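Local coordinates for protein 5-carboxymethyl-2-hydroxymuconate semialdehyde dehydrogenase (PDB 2D4E) that probably oxidises 5-carboxymethyl-2-hydroxymuconate semialdehyde to the corresponding acid with NAD as the electron acceptor, as a member of the aldehyde dehydrogenase family, at residues A27-A32 with V36-G41. Numbering follows the deposited sequence.
Sequences ALHFIA and VPSESG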
ATOM      1  N   ALA C  27      21.821 -40.569   0.303  1.00 27.42           N
ATOM      2  CA  ALA C  27      20.921 -39.443   0.048  1.00 24.82           C
ATOM      3  C   ALA C  27      20.968 -39.152  -1.451  1.00 19.30           C
ATOM      4  O   ALA C  27      21.988 -38.700  -1.968  1.00 25.79           O
ATOM      5  CB  ALA C  27      21.369 -38.222   0.847  1.00 20.55           C
ATOM      6  N   LEU C  28      19.867 -39.408  -2.148  1.00 19.96           N
ATOM      7  CA  LEU C  28      19.827 -39.205  -3.596  1.00 20.27           C
ATOM      8  C   LEU C  28      19.224 -37.885  -4.060  1.00 23.47           C
ATOM      9  O   LEU C  28      18.605 -37.153  -3.286  1.00 23.57           O
ATOM     10  CB  LEU C  28      19.059 -40.353  -4.256  1.00 20.37           C
ATOM     11  CG  LEU C  28      19.565 -41.775  -3.982  1.00 20.21           C
ATOM     12  CD1 LEU C  28      18.612 -42.790  -4.594  1.00 17.26           C
ATOM     13  CD2 LEU C  28      20.960 -41.933  -4.552  1.00 18.83           C
ATOM     14  N   HIS C  29      19.418 -37.590  -5.340  1.00 25.12           N
ATOM     15  CA  HIS C  29      18.861 -36.387  -5.939  1.00 23.50           C
ATOM     16  C   HIS C  29      17.392 -36.689  -6.181  1.00 24.83           C
ATOM     17  O   HIS C  29      16.973 -37.844  -6.152  1.00 19.73           O
ATOM     18  CB  HIS C  29      19.485 -36.097  -7.312  1.00 21.55           C
ATOM     19  CG  HIS C  29      20.979 -36.153  -7.340  1.00 19.66           C
ATOM     20  ND1 HIS C  29      21.773 -35.302  -6.602  1.00 17.94           N
ATOM     21  CD2 HIS C  29      21.825 -36.940  -8.048  1.00 20.90           C
ATOM     22  CE1 HIS C  29      23.045 -35.561  -6.856  1.00 18.53           C
ATOM     23  NE2 HIS C  29      23.103 -36.550  -7.730  1.00 21.29           N
ATOM     24  N   PHE C  30      16.608 -35.642  -6.402  1.00 24.55           N
ATOM     25  CA  PHE C  30      15.206 -35.815  -6.733  1.00 23.10           C
ATOM     26  C   PHE C  30      15.051 -34.998  -8.009  1.00 24.71           C
ATOM     27  O   PHE C  30      15.081 -33.766  -7.982  1.00 22.03           O
ATOM     28  CB  PHE C  30      14.274 -35.269  -5.654  1.00 19.83           C
ATOM     29  CG  PHE C  30      12.843 -35.657  -5.872  1.00 21.38           C
ATOM     30  CD1 PHE C  30      12.407 -36.944  -5.562  1.00 19.35           C
ATOM     31  CD2 PHE C  30      11.945 -34.766  -6.458  1.00 21.07           C
ATOM     32  CE1 PHE C  30      11.099 -37.341  -5.833  1.00 20.33           C
ATOM     33  CE2 PHE C  30      10.630 -35.153  -6.736  1.00 18.40           C
ATOM     34  CZ  PHE C  30      10.208 -36.445  -6.422  1.00 22.22           C
ATOM     35  N   ILE C  31      14.904 -35.696  -9.127  1.00 22.36           N
ATOM     36  CA  ILE C  31      14.792 -35.047 -10.421  1.00 23.10           C
ATOM     37  C   ILE C  31      13.593 -35.554 -11.207  1.00 25.13           C
ATOM     38  O   ILE C  31      13.329 -36.756 -11.252  1.00 26.25           O
ATOM     39  CB  ILE C  31      16.085 -35.280 -11.230  1.00 21.48           C
ATOM     40  CG1 ILE C  31      17.275 -34.721 -10.441  1.00 19.62           C
ATOM     41  CG2 ILE C  31      15.976 -34.636 -12.602  1.00 24.22           C
ATOM     42  CD1 ILE C  31      18.622 -35.049 -11.027  1.00 19.89           C
ATOM     43  N   ALA C  32      12.862 -34.627 -11.815  1.00 25.28           N
ATOM     44  CA  ALA C  32      11.692 -34.973 -12.605  1.00 23.59           C
ATOM     45  C   ALA C  32      10.787 -35.982 -11.889  1.00 27.20           C
ATOM     46  O   ALA C  32      10.342 -36.965 -12.484  1.00 28.84           O
ATOM     47  CB  ALA C  32      12.129 -35.526 -13.962  1.00 15.26           C
ATOM     48  N   VAL C  36      17.055 -40.256  -7.715  1.00 24.26           N
ATOM     49  CA  VAL C  36      18.054 -40.889  -8.560  1.00 23.88           C
ATOM     50  C   VAL C  36      19.468 -40.538  -8.123  1.00 25.33           C
ATOM     51  O   VAL C  36      19.701 -39.492  -7.516  1.00 23.75           O
ATOM     52  CB  VAL C  36      17.906 -40.453 -10.035  1.00 25.76           C
ATOM     53  CG1 VAL C  36      16.505 -40.777 -10.545  1.00 22.68           C
ATOM     54  CG2 VAL C  36      18.205 -38.963 -10.165  1.00 22.25           C
ATOM     55  N   PRO C  37      20.434 -41.419  -8.429  1.00 26.51           N
ATOM     56  CA  PRO C  37      21.835 -41.197  -8.076  1.00 24.88           C
ATOM     57  C   PRO C  37      22.454 -40.386  -9.201  1.00 26.25           C
ATOM     58  O   PRO C  37      21.781 -40.072 -10.182  1.00 23.58           O
ATOM     59  CB  PRO C  37      22.397 -42.606  -8.041  1.00 25.74           C
ATOM     60  CG  PRO C  37      21.696 -43.230  -9.215  1.00 27.92           C
ATOM     61  CD  PRO C  37      20.255 -42.760  -9.021  1.00 28.56           C
ATOM     62  N   SER C  38      23.726 -40.043  -9.062  1.00 26.03           N
ATOM     63  CA  SER C  38      24.403 -39.312 -10.120  1.00 25.70           C
ATOM     64  C   SER C  38      24.673 -40.351 -11.207  1.00 31.13           C
ATOM     65  O   SER C  38      24.768 -41.542 -10.911  1.00 29.77           O
ATOM     66  CB  SER C  38      25.717 -38.735  -9.605  1.00 23.86           C
ATOM     67  OG  SER C  38      25.485 -37.880  -8.504  1.00 31.05           O
ATOM     68  N   GLU C  39      24.783 -39.917 -12.459  1.00 30.37           N
ATOM     69  CA  GLU C  39      25.033 -40.857 -13.545  1.00 31.54           C
ATOM     70  C   GLU C  39      26.375 -41.557 -13.362  1.00 31.34           C
ATOM     71  O   GLU C  39      26.550 -42.698 -13.787  1.00 32.94           O
ATOM     72  CB  GLU C  39      24.987 -40.138 -14.896  1.00 34.40           C
ATOM     73  CG  GLU C  39      23.620 -39.531 -15.211  1.00 36.73           C
ATOM     74  CD  GLU C  39      23.568 -38.830 -16.561  1.00 42.42           C
ATOM     75  OE1 GLU C  39      22.562 -38.136 -16.823  1.00 41.43           O
ATOM     76  OE2 GLU C  39      24.523 -38.973 -17.357  1.00 42.41           O
ATOM     77  N   SER C  40      27.315 -40.878 -12.711  1.00 32.20           N
ATOM     78  CA  SER C  40      28.643 -41.437 -12.472  1.00 29.76           C
ATOM     79  C   SER C  40      28.632 -42.443 -11.319  1.00 29.91           C
ATOM     80  O   SER C  40      29.590 -43.195 -11.134  1.00 31.05           O
ATOM     81  CB  SER C  40      29.639 -40.317 -12.149  1.00 30.94           C
ATOM     82  OG  SER C  40      29.416 -39.798 -10.847  1.00 30.71           O
ATOM     83  N   GLY C  41      27.551 -42.451 -10.546  1.00 27.45           N
ATOM     84  CA  GLY C  41      27.450 -43.361  -9.419  1.00 26.57           C
ATOM     85  C   GLY C  41      28.236 -42.872  -8.212  1.00 26.35           C
ATOM     86  O   GLY C  41      28.181 -43.465  -7.135  1.00 27.34           O
TER
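His29 reaches past the end of strand 34-36 to Ser38 in the loop that follows, and its NE2 donates a nearly straight hydrogen bond to the serine hydroxyl: His29 NE2 to Ser38 OG is 2.8 Å, with 169° at the hydrogen. The acceptor lies close to the plane of the imidazole, so the ring meets it edge-on. Turning CG beside the backbone N (chi1 -49°) carries the ring out beside the Pro37-Ser38 peptide, His29 CD2 coming within 3.7 Å of Pro37 C. Both ring nitrogens are engaged: ND1 accepts from the backbone N of Gln226 while NE2 donates, which holds the ring's rotation and is consistent with a neutral imidazole protonated on NE2. Ser38 OG also bonds the carbonyl of Arg60, tying the histidine to the chain just beyond strand 53-59.

At its root, the same residue forms a hydrogen-bonded antiparallel pair with Val36. Val36 N to His29 O and His29 N to Val36 O are both 2.9 Å, though the second is the more bent at the hydrogen, 139°. Val36 hangs on the same face as His29, and its CG2 meets the end of Ile31, 4.0 Å from Ile31 CD1, the two side chains crossing roughly at right angles. Arg68 of helix 63-80 packs on both. Leu28 instead lies side by side with Pro37, its CD2 branch 3.8 Å from Pro37 CB.

Beyond Ser38 the chain swings into a type I turn, closed by Gly41 N to Ser38 O at 3.0 Å; Gly41 takes the positive phi at its end. Taken together, this is a small two-stranded antiparallel beta hairpin, strands 29-31 and 34-36, set on the periphery of the aldehyde dehydrogenase fold against the Rossmann-like NAD-binding domain.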